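Local coordinates for putative poly(3-hydroxybutyrate) depolymerase LpqC (Bordetella parapertussis 12822, PDB 3D0K), which probably hydrolyses ester bonds, perhaps those of poly(3-hydroxybutyrate), as a serine hydrolase of the alpha/beta-hydrolase fold, at residues H81-V86 with L283-R288; H115-T120 with V124-A129; A129-R132 with I136-C139; C280-L283 with M289-A292. All blocks are in the same frame, centred on the assembly; numbering follows the deposited sequence. Where two conformers were deposited one is given.

How the contacts relate
Two helices account for the four contacts: contacts 1 and 4 both use helix 273-286 and share Leu283, while contacts 2 and 3 divide helix 122-133 and share Ala129. All four are partly buried; contacts 1 and 3 touch each other at strand 84-89, Val86 and Leu84 packing on Ile131 and Ile136. Contact 2 runs from an arginine-carbonyl grip near the surface down to buried Val124; contact 4, about 30 Å from it between centres, is mostly van der Waals, with a sulfate at its outer end. Aromatic faces characterise contact 1, and contact 3 combines aliphatic packing with one backbone bond.

Contact 1 of 4, residues H81-V86 with L283-R288; sequences HKLLIV and LWFDGR
His81 and Leu83 both pack on Phe285, the imidazole over its CB and the leucine over its ring, and the phenylalanine can be followed outward from the backbone. Its CB stands almost exactly over the middle of the His81 imidazole, 3.5 Å from the ring centroid and 4° off the normal, a CH-pi contact with a methylene as donor. With CG anti to the carbonyl carbon (chi1 -56°), the phenyl ring then runs on past the histidine, the two ring planes 34° apart. Farther out the ring reaches the leucine: Phe285 CE2 is 3.7 Å from Leu83 CD1, and Phe285 CZ is 3.8 Å from Leu83 CD2. That second methyl sits over the ring face, a further CH-pi contact, while CB of Trp284 in the same helix lies against the opposite face. Val57 and Tyr143 add to the surroundings of the ring.

The polar side lies at the imidazole edge. Asp286 OD1 comes into the plane of the His81 ring, 3.0 Å from CE1, with the carboxylate turned well away from that plane. Water 1 sits at the same ring's edge, 3.2 Å from His81 NE2, and bonds weakly to Asp286 OD2. The stronger partner of OD2 is Arg80, through a salt bridge, so the aspartate ties the end of helix 273-286 to the end of helix 75-81. Lys82, with positive phi, turns the chain from that helix toward strand 84-89. This pairing of the last major helix with the helix before strand 84-89, on one face of the central sheet, is characteristic of the alpha/beta-hydrolase fold.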
loop_
_atom_site.group_PDB
_atom_site.type_symbol
_atom_site.label_atom_id
_atom_site.label_comp_id
_atom_site.label_asym_id
_atom_site.label_seq_id
_atom_site.Cartn_x
_atom_site.Cartn_y
_atom_site.Cartn_z
ATOM N N HIS A 81 9.777 18.021 -0.335
ATOM C CA HIS A 81 9.839 17.544 -1.698
ATOM C C HIS A 81 8.702 17.962 -2.591
ATOM O O HIS A 81 8.740 17.637 -3.788
ATOM C CB HIS A 81 10.002 16.015 -1.711
ATOM C CG HIS A 81 11.199 15.544 -0.962
ATOM N ND1 HIS A 81 12.479 15.755 -1.422
ATOM C CD2 HIS A 81 11.320 14.904 0.223
ATOM C CE1 HIS A 81 13.337 15.266 -0.550
ATOM N NE2 HIS A 81 12.662 14.722 0.446
ATOM N N LYS A 82 7.706 18.683 -2.039
ATOM C CA LYS A 82 6.505 19.126 -2.804
ATOM C C LYS A 82 5.741 17.899 -3.353
ATOM O O LYS A 82 5.585 17.732 -4.543
ATOM C CB LYS A 82 6.875 20.115 -3.901
ATOM C CG LYS A 82 7.697 21.339 -3.401
ATOM C CD LYS A 82 7.028 21.956 -2.202
ATOM C CE LYS A 82 7.818 23.181 -1.703
ATOM N NZ LYS A 82 7.526 23.353 -0.247
ATOM N N LEU A 83 5.279 17.059 -2.448
ATOM C CA LEU A 83 4.541 15.870 -2.816
ATOM C C LEU A 83 3.086 16.096 -2.479
ATOM O O LEU A 83 2.797 16.625 -1.408
ATOM C CB LEU A 83 5.001 14.698 -1.931
ATOM C CG LEU A 83 6.532 14.552 -1.807
ATOM C CD1 LEU A 83 6.886 13.526 -0.742
ATOM C CD2 LEU A 83 7.106 14.181 -3.182
ATOM N N LEU A 84 2.178 15.562 -3.310
ATOM C CA LEU A 84 0.766 15.536 -2.942
ATOM C C LEU A 84 0.476 14.222 -2.186
ATOM O O LEU A 84 0.717 13.144 -2.699
ATOM C CB LEU A 84 -0.079 15.609 -4.202
ATOM C CG LEU A 84 -1.604 15.559 -3.955
ATOM C CD1 LEU A 84 -2.063 16.832 -3.202
ATOM C CD2 LEU A 84 -2.324 15.387 -5.334
ATOM N N ILE A 85 0.016 14.316 -0.949
ATOM C CA ILE A 85 -0.248 13.106 -0.152
ATOM C C ILE A 85 -1.712 12.727 -0.178
ATOM O O ILE A 85 -2.562 13.575 0.104
ATOM C CB ILE A 85 0.185 13.318 1.343
ATOM C CG1 ILE A 85 1.655 13.779 1.420
ATOM C CG2 ILE A 85 -0.049 11.991 2.171
ATOM C CD1 ILE A 85 2.709 12.906 0.677
ATOM N N VAL A 86 -2.020 11.473 -0.548
ATOM C CA VAL A 86 -3.402 11.004 -0.575
ATOM C C VAL A 86 -3.464 9.710 0.206
ATOM O O VAL A 86 -2.813 8.708 -0.187
ATOM C CB VAL A 86 -3.862 10.697 -2.030
ATOM C CG1 VAL A 86 -5.246 10.109 -2.052
ATOM C CG2 VAL A 86 -3.809 11.994 -2.907
ATOM N N LEU A 283 14.250 7.086 1.331
ATOM C CA LEU A 283 14.753 6.199 0.321
ATOM C C LEU A 283 14.305 6.672 -1.073
ATOM O O LEU A 283 15.103 6.678 -2.014
ATOM C CB LEU A 283 14.266 4.765 0.592
ATOM C CG LEU A 283 14.981 4.042 1.710
ATOM C CD1 LEU A 283 14.094 2.833 2.127
ATOM C CD2 LEU A 283 16.460 3.667 1.290
ATOM N N TRP A 284 13.046 7.114 -1.178
ATOM C CA TRP A 284 12.452 7.514 -2.444
ATOM C C TRP A 284 12.896 8.894 -2.880
ATOM O O TRP A 284 13.127 9.142 -4.064
ATOM C CB TRP A 284 10.920 7.560 -2.303
ATOM C CG TRP A 284 10.238 6.248 -2.450
ATOM C CD1 TRP A 284 10.759 5.089 -2.991
ATOM C CD2 TRP A 284 8.888 5.969 -2.111
ATOM N NE1 TRP A 284 9.794 4.098 -2.981
ATOM C CE2 TRP A 284 8.634 4.616 -2.458
ATOM C CE3 TRP A 284 7.837 6.743 -1.553
ATOM C CZ2 TRP A 284 7.360 4.027 -2.307
ATOM C CZ3 TRP A 284 6.585 6.115 -1.339
ATOM C CH2 TRP A 284 6.358 4.792 -1.735
ATOM N N PHE A 285 12.950 9.820 -1.949
ATOM C CA PHE A 285 13.166 11.201 -2.358
ATOM C C PHE A 285 14.494 11.801 -1.997
ATOM O O PHE A 285 14.911 12.744 -2.640
ATOM C CB PHE A 285 12.013 12.077 -1.913
ATOM C CG PHE A 285 10.699 11.589 -2.427
ATOM C CD1 PHE A 285 10.417 11.597 -3.802
ATOM C CD2 PHE A 285 9.781 11.030 -1.559
ATOM C CE1 PHE A 285 9.221 11.097 -4.288
ATOM C CE2 PHE A 285 8.552 10.517 -2.036
ATOM C CZ PHE A 285 8.262 10.553 -3.406
ATOM N N ASP A 286 15.159 11.258 -0.979
ATOM C CA ASP A 286 16.578 11.603 -0.732
ATOM C C ASP A 286 17.570 10.589 -1.301
ATOM O O ASP A 286 18.788 10.816 -1.259
ATOM C CB ASP A 286 16.848 11.747 0.761
ATOM C CG ASP A 286 16.173 12.949 1.355
ATOM O OD1 ASP A 286 15.733 13.808 0.574
ATOM O OD2 ASP A 286 16.134 13.063 2.602
ATOM N N GLY A 287 17.068 9.453 -1.767
ATOM C CA GLY A 287 17.892 8.407 -2.342
ATOM C C GLY A 287 18.821 7.734 -1.347
ATOM O O GLY A 287 19.903 7.297 -1.703
ATOM N N ARG A 288 18.418 7.666 -0.092
ATOM C CA ARG A 288 19.326 7.208 0.934
ATOM C C ARG A 288 18.571 6.645 2.125
ATOM O O ARG A 288 17.430 7.011 2.397
ATOM C CB ARG A 288 20.201 8.369 1.368
ATOM C CG ARG A 288 19.475 9.455 2.133
ATOM C CD ARG A 288 20.355 10.674 2.239
ATOM N NE ARG A 288 21.419 10.436 3.196
ATOM C CZ ARG A 288 21.313 10.654 4.496
ATOM N NH1 ARG A 288 22.338 10.391 5.297
ATOM N NH2 ARG A 288 20.187 11.131 5.010
HETATM O O HOH W 1 13.003 12.675 2.856
#

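Contact 2 of 4, residues H115-T120 with V124-A129; sequences HVDGWT and VARVLA
Arg126 leaves its helix with CG anti to the carbonyl carbon (chi1 -58°) and stays extended from CG to NE, which carries the guanidinium across to the backbone carbonyl of Asp117. There both terminal nitrogens grip one oxygen end-on. Arg126 NH2 donates to Asp117 O at 2.7 Å, and Arg126 NH1 donates to the same oxygen at 2.8 Å. Sharing one acceptor bends both bonds, their N-H...O angles being 139° and 131°. NH1 approaches almost in line with the C=O bond, whereas NH2 stands above the carbonyl plane. Arg126 was modelled in two conformers, so this grip belongs to the one described. A long, weak ion pair with Asp31 gives NH1 a second attraction.

The accepting residue is itself fixed. Asp117 N donates to His115 ND1 at 3.0 Å, nearly straight and in the imidazole plane, and Gly118 N bonds to His115 O at 2.8 Å. These bonds tighten the short 3-10 turn at 116-118 and set the carbonyl that Arg126 reaches. Deeper in, Val124 packs on Phe153 and Leu157 of helix 149-160. Val124 and Leu128 also touch strand 56-60, so the arginine grip holds the loop to a sheet-flanking helix of the alpha/beta-hydrolase fold.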
loop_
_atom_site.group_PDB
_atom_site.type_symbol
_atom_site.label_atom_id
_atom_site.label_comp_id
_atom_site.label_asym_id
_atom_site.label_seq_id
_atom_site.Cartn_x
_atom_site.Cartn_y
_atom_site.Cartn_z
ATOM N N HIS A 115 -15.089 -9.945 -9.332
ATOM C CA HIS A 115 -14.136 -9.534 -10.354
ATOM C C HIS A 115 -13.101 -8.590 -9.752
ATOM O O HIS A 115 -13.426 -7.789 -8.881
ATOM C CB HIS A 115 -14.797 -8.871 -11.580
ATOM C CG HIS A 115 -13.836 -8.720 -12.722
ATOM N ND1 HIS A 115 -12.820 -7.776 -12.725
ATOM C CD2 HIS A 115 -13.673 -9.451 -13.855
ATOM C CE1 HIS A 115 -12.098 -7.911 -13.824
ATOM N NE2 HIS A 115 -12.596 -8.918 -14.527
ATOM N N VAL A 116 -11.858 -8.694 -10.212
ATOM C CA VAL A 116 -10.769 -7.918 -9.601
ATOM C C VAL A 116 -10.981 -6.406 -9.688
ATOM O O VAL A 116 -10.441 -5.664 -8.876
ATOM C CB VAL A 116 -9.327 -8.303 -10.138
ATOM C CG1 VAL A 116 -8.900 -9.656 -9.655
ATOM C CG2 VAL A 116 -9.263 -8.179 -11.656
ATOM N N ASP A 117 -11.769 -5.907 -10.637
ATOM C CA ASP A 117 -11.927 -4.463 -10.595
ATOM C C ASP A 117 -12.929 -3.998 -9.560
ATOM O O ASP A 117 -13.068 -2.807 -9.307
ATOM C CB ASP A 117 -12.134 -3.811 -11.958
ATOM C CG ASP A 117 -12.837 -4.655 -12.901
ATOM O OD1 ASP A 117 -14.049 -4.981 -12.663
ATOM O OD2 ASP A 117 -12.168 -4.981 -13.924
ATOM N N GLY A 118 -13.562 -4.958 -8.894
ATOM C CA GLY A 118 -14.457 -4.644 -7.791
ATOM C C GLY A 118 -13.775 -4.712 -6.430
ATOM O O GLY A 118 -14.398 -4.397 -5.399
ATOM N N TRP A 119 -12.529 -5.167 -6.406
ATOM C CA TRP A 119 -11.829 -5.317 -5.119
ATOM C C TRP A 119 -11.474 -3.942 -4.570
ATOM O O TRP A 119 -11.360 -2.965 -5.325
ATOM C CB TRP A 119 -10.565 -6.202 -5.230
ATOM C CG TRP A 119 -10.805 -7.640 -5.665
ATOM C CD1 TRP A 119 -11.979 -8.194 -6.138
ATOM C CD2 TRP A 119 -9.840 -8.679 -5.678
ATOM N NE1 TRP A 119 -11.778 -9.523 -6.442
ATOM C CE2 TRP A 119 -10.482 -9.849 -6.156
ATOM C CE3 TRP A 119 -8.485 -8.749 -5.304
ATOM C CZ2 TRP A 119 -9.811 -11.062 -6.284
ATOM C CZ3 TRP A 119 -7.808 -9.974 -5.444
ATOM C CH2 TRP A 119 -8.473 -11.101 -5.933
ATOM N N THR A 120 -11.331 -3.861 -3.243
ATOM C CA THR A 120 -11.000 -2.591 -2.562
ATOM C C THR A 120 -9.717 -2.001 -3.202
ATOM O O THR A 120 -9.600 -0.776 -3.369
ATOM C CB THR A 120 -10.764 -2.815 -1.055
ATOM O OG1 THR A 120 -11.754 -3.708 -0.537
ATOM C CG2 THR A 120 -10.811 -1.432 -0.256
ATOM N N VAL A 124 -7.764 2.458 -5.688
ATOM C CA VAL A 124 -6.565 3.365 -5.770
ATOM C C VAL A 124 -6.405 3.957 -7.174
ATOM O O VAL A 124 -6.388 5.185 -7.341
ATOM C CB VAL A 124 -5.272 2.687 -5.285
ATOM C CG1 VAL A 124 -4.009 3.629 -5.501
ATOM C CG2 VAL A 124 -5.431 2.304 -3.838
ATOM N N ALA A 125 -6.318 3.106 -8.184
ATOM C CA ALA A 125 -6.230 3.603 -9.555
ATOM C C ALA A 125 -7.391 4.526 -9.978
ATOM O O ALA A 125 -7.171 5.514 -10.727
ATOM C CB ALA A 125 -6.022 2.453 -10.548
ATOM N N ARG A 126 -8.605 4.231 -9.515
ATOM C CA ARG A 126 -9.765 5.060 -9.891
ATOM C C ARG A 126 -9.635 6.469 -9.312
ATOM O O ARG A 126 -9.903 7.478 -10.005
ATOM C CB ARG A 126 -11.077 4.425 -9.437
ATOM C CG ARG A 126 -11.317 3.041 -9.992
ATOM C CD ARG A 126 -12.742 2.592 -9.686
ATOM N NE ARG A 126 -13.128 1.451 -10.507
ATOM C CZ ARG A 126 -13.307 0.219 -10.038
ATOM N NH1 ARG A 126 -13.130 -0.047 -8.744
ATOM N NH2 ARG A 126 -13.674 -0.748 -10.865
ATOM N N VAL A 127 -9.212 6.542 -8.049
ATOM C CA VAL A 127 -9.011 7.820 -7.405
ATOM C C VAL A 127 -7.935 8.578 -8.168
ATOM O O VAL A 127 -8.130 9.771 -8.458
ATOM C CB VAL A 127 -8.596 7.685 -5.906
ATOM C CG1 VAL A 127 -8.063 9.043 -5.370
ATOM C CG2 VAL A 127 -9.792 7.176 -5.087
ATOM N N LEU A 128 -6.839 7.883 -8.529
ATOM C CA LEU A 128 -5.753 8.537 -9.327
ATOM C C LEU A 128 -6.284 9.093 -10.651
ATOM O O LEU A 128 -5.924 10.201 -11.065
ATOM C CB LEU A 128 -4.548 7.592 -9.573
ATOM C CG LEU A 128 -3.731 7.206 -8.301
ATOM C CD1 LEU A 128 -2.757 6.023 -8.553
ATOM C CD2 LEU A 128 -2.984 8.424 -7.735
ATOM N N ALA A 129 -7.155 8.340 -11.316
ATOM C CA ALA A 129 -7.666 8.798 -12.635
ATOM C C ALA A 129 -8.502 10.082 -12.443
ATOM O O ALA A 129 -8.525 10.986 -13.305
ATOM C CB ALA A 129 -8.527 7.703 -13.238
#

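Contact 3 of 4, residues A129-R132 with I136-C139; sequences ANIR and IADC
Ile131 CG2 is at the centre of the tight half of this contact. The branch is anti to the backbone N and points into the loop after the helix, where it meets Ala137 CB at 3.8 Å, Cys139 SG at 4.0 Å and Ile136 CB at 4.1 Å. A backbone bond closes the same side: Ile136 N donates to Ile131 O at 3.1 Å, with an N-H...O angle of 152°, joining residues five apart. The packing has a price, since Ala137 N is buried with no partner in the model.

The outer half is more exposed and holds a water. Aliphatic carbons of Arg132 lie on loop oxygens: CG and CD pass Asp138 O, CD at 3.1 Å, and CA makes a C-H...O contact of 3.4 Å to Ala137 O. After the bend at chi3 (69°) the guanidinium runs on beyond the Asp138 carbonyl without bonding to it. Water 2 donates to Arg132 O at 2.7 Å and, weakly, to Ala137 O, bridging the two backbones.

Ile131 rests on Val86 and Ile136 on Leu84, and Ile15 also touches Ile136; the loop leading to strand 142-147 thus packs against the helix it has just left, over strand 84-89 and beside helix 11-18.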
loop_
_atom_site.group_PDB
_atom_site.type_symbol
_atom_site.label_atom_id
_atom_site.label_comp_id
_atom_site.label_asym_id
_atom_site.label_seq_id
_atom_site.Cartn_x
_atom_site.Cartn_y
_atom_site.Cartn_z
ATOM N N ALA A 129 -7.155 8.340 -11.316
ATOM C CA ALA A 129 -7.666 8.798 -12.635
ATOM C C ALA A 129 -8.502 10.082 -12.443
ATOM O O ALA A 129 -8.525 10.986 -13.305
ATOM C CB ALA A 129 -8.527 7.703 -13.238
ATOM N N ASN A 130 -9.189 10.166 -11.302
ATOM C CA ASN A 130 -9.933 11.332 -10.964
ATOM C C ASN A 130 -9.121 12.563 -10.577
ATOM O O ASN A 130 -9.525 13.704 -10.924
ATOM C CB ASN A 130 -11.076 10.994 -10.006
ATOM C CG ASN A 130 -12.289 10.462 -10.760
ATOM O OD1 ASN A 130 -12.672 11.012 -11.784
ATOM N ND2 ASN A 130 -12.878 9.401 -10.268
ATOM N N ILE A 131 -7.994 12.329 -9.911
ATOM C CA ILE A 131 -7.008 13.388 -9.593
ATOM C C ILE A 131 -6.467 13.946 -10.899
ATOM O O ILE A 131 -6.344 15.161 -11.081
ATOM C CB ILE A 131 -5.876 12.827 -8.669
ATOM C CG1 ILE A 131 -6.464 12.500 -7.287
ATOM C CG2 ILE A 131 -4.677 13.809 -8.515
ATOM C CD1 ILE A 131 -5.450 11.910 -6.282
ATOM N N ARG A 132 -6.164 13.040 -11.826
ATOM C CA ARG A 132 -5.747 13.464 -13.170
ATOM C C ARG A 132 -6.822 14.182 -14.009
ATOM O O ARG A 132 -6.515 15.182 -14.663
ATOM C CB ARG A 132 -5.208 12.240 -13.913
ATOM C CG ARG A 132 -4.033 12.495 -14.844
ATOM C CD ARG A 132 -3.470 11.132 -15.256
ATOM N NE ARG A 132 -4.379 10.385 -16.129
ATOM C CZ ARG A 132 -4.066 9.971 -17.360
ATOM N NH1 ARG A 132 -2.855 10.220 -17.877
ATOM N NH2 ARG A 132 -4.970 9.310 -18.079
ATOM N N ILE A 136 -5.393 18.134 -11.113
ATOM C CA ILE A 136 -4.691 18.444 -9.868
ATOM C C ILE A 136 -3.235 17.958 -9.993
ATOM O O ILE A 136 -2.288 18.625 -9.540
ATOM C CB ILE A 136 -5.435 17.827 -8.647
ATOM C CG1 ILE A 136 -6.761 18.570 -8.383
ATOM C CG2 ILE A 136 -4.534 17.801 -7.401
ATOM C CD1 ILE A 136 -6.618 20.074 -8.035
ATOM N N ALA A 137 -3.053 16.793 -10.603
ATOM C CA ALA A 137 -1.723 16.238 -10.764
ATOM C C ALA A 137 -1.694 15.434 -12.021
ATOM O O ALA A 137 -2.708 14.795 -12.369
ATOM C CB ALA A 137 -1.366 15.339 -9.543
ATOM N N ASP A 138 -0.564 15.413 -12.729
ATOM C CA ASP A 138 -0.585 14.576 -13.919
ATOM C C ASP A 138 -0.382 13.081 -13.660
ATOM O O ASP A 138 -0.652 12.280 -14.545
ATOM C CB ASP A 138 0.254 15.095 -15.077
ATOM C CG ASP A 138 1.621 15.436 -14.676
ATOM O OD1 ASP A 138 2.121 16.506 -15.158
ATOM O OD2 ASP A 138 2.186 14.630 -13.881
ATOM N N CYS A 139 0.013 12.721 -12.433
ATOM C CA CYS A 139 0.103 11.311 -12.017
ATOM C C CYS A 139 1.045 10.478 -12.910
ATOM O O CYS A 139 0.809 9.295 -13.153
ATOM C CB CYS A 139 -1.290 10.680 -11.905
ATOM S SG CYS A 139 -2.294 11.441 -10.625
HETATM O O HOH W 2 -4.040 16.157 -15.280
#

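Contact 4 of 4, residues C280-L283 with M289-A292; sequences CASL and MPDA. With SO4 (sulfate ion), chain J.
In the connection between helix 273-286 and the short C-terminal helix 292-298, Ser282 and Leu283 of the first helix pack against Met289 and Pro290 of the linker. Met289 is a selenomethionine. Its chain is bent at both chi2 (78°) and chi3 (41°), which swings the terminal methyl back toward the helix although the side chain sets out away from it. Met289 CE ends 3.5 Å from Leu283 CD2, tighter than usual for two carbons, and 3.8 Å from Leu283 CD1, so the methyl fits against both branches of the leucine. The two side chains run alongside each other, pointing the same way, and both also touch Gln264 of the edge strand 262-266.

Ser282 works differently. Its OG, set anti to the backbone N (chi1 -178°), passes beside the proline ring, 3.6 Å from Pro290 CD and 3.7 Å from Pro290 CG, on its way to a hydrogen bond with Arg288 O. Since the backbone of Ser282 is also bonded to that of Arg288, the linker is tied at this residue by both main chain and side chain.

Beyond the proline, Asp291 is the N-cap of the next helix, its OD2 accepting from Glu294 N. A sulfate, probably from the crystallisation liquor, lies at this helix start: Ala292 N donates to sulfate O3 at 2.9 Å and, weakly, to sulfate O2 at 3.4 Å, while Asp291 CB is 3.2 Å from O2.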
loop_
_atom_site.group_PDB
_atom_site.type_symbol
_atom_site.label_atom_id
_atom_site.label_comp_id
_atom_site.label_asym_id
_atom_site.label_seq_id
_atom_site.Cartn_x
_atom_site.Cartn_y
_atom_site.Cartn_z
ATOM N N CYS A 280 10.866 5.520 4.299
ATOM C CA CYS A 280 10.427 5.347 2.913
ATOM C C CYS A 280 10.590 6.611 2.056
ATOM O O CYS A 280 11.017 6.530 0.901
ATOM C CB CYS A 280 8.970 4.849 2.881
ATOM S SG CYS A 280 8.518 4.335 1.183
ATOM N N ALA A 281 10.233 7.757 2.645
ATOM C CA ALA A 281 10.376 9.072 2.027
ATOM C C ALA A 281 11.834 9.359 1.774
ATOM O O ALA A 281 12.171 9.915 0.731
ATOM C CB ALA A 281 9.792 10.121 2.908
ATOM N N SER A 282 12.690 9.003 2.743
ATOM C CA SER A 282 14.126 9.189 2.579
ATOM C C SER A 282 14.678 8.339 1.420
ATOM O O SER A 282 15.480 8.804 0.631
ATOM C CB SER A 282 14.878 8.832 3.889
ATOM O OG SER A 282 16.285 9.064 3.734
ATOM N N LEU A 283 14.250 7.086 1.331
ATOM C CA LEU A 283 14.753 6.199 0.321
ATOM C C LEU A 283 14.305 6.672 -1.073
ATOM O O LEU A 283 15.103 6.678 -2.014
ATOM C CB LEU A 283 14.266 4.765 0.592
ATOM C CG LEU A 283 14.981 4.042 1.710
ATOM C CD1 LEU A 283 14.094 2.833 2.127
ATOM C CD2 LEU A 283 16.460 3.667 1.290
HETATM N N MSE A 289 19.233 5.757 2.838
HETATM C CA MSE A 289 18.777 5.360 4.135
HETATM C C MSE A 289 19.215 6.429 5.156
HETATM O O MSE A 289 20.378 6.919 5.112
HETATM C CB MSE A 289 19.331 3.963 4.440
HETATM C CG MSE A 289 19.037 3.412 5.795
HETATM SE SE MSE A 289 17.180 2.714 5.897
HETATM C CE MSE A 289 17.096 1.872 4.210
ATOM N N PRO A 290 18.308 6.846 6.061
ATOM C CA PRO A 290 18.784 7.765 7.120
ATOM C C PRO A 290 19.963 7.160 7.894
ATOM O O PRO A 290 20.086 5.928 7.990
ATOM C CB PRO A 290 17.562 7.906 8.041
ATOM C CG PRO A 290 16.412 7.633 7.172
ATOM C CD PRO A 290 16.875 6.557 6.206
ATOM N N ASP A 291 20.832 8.001 8.445
ATOM C CA ASP A 291 21.963 7.453 9.180
ATOM C C ASP A 291 21.556 6.950 10.594
ATOM O O ASP A 291 20.421 7.175 11.038
ATOM C CB ASP A 291 23.155 8.431 9.166
ATOM C CG ASP A 291 22.905 9.708 9.952
ATOM O OD1 ASP A 291 23.566 10.735 9.623
ATOM O OD2 ASP A 291 22.082 9.702 10.904
ATOM N N ALA A 292 22.471 6.264 11.283
ATOM C CA ALA A 292 22.158 5.640 12.573
ATOM C C ALA A 292 21.591 6.629 13.590
ATOM O O ALA A 292 20.662 6.287 14.327
ATOM C CB ALA A 292 23.370 4.899 13.142
HETATM S S SO4 J . 25.940 6.309 9.885
HETATM O O1 SO4 J . 26.921 5.261 10.146
HETATM O O2 SO4 J . 24.911 5.760 9.005
HETATM O O3 SO4 J . 25.344 6.729 11.151
HETATM O O4 SO4 J . 26.583 7.461 9.247
#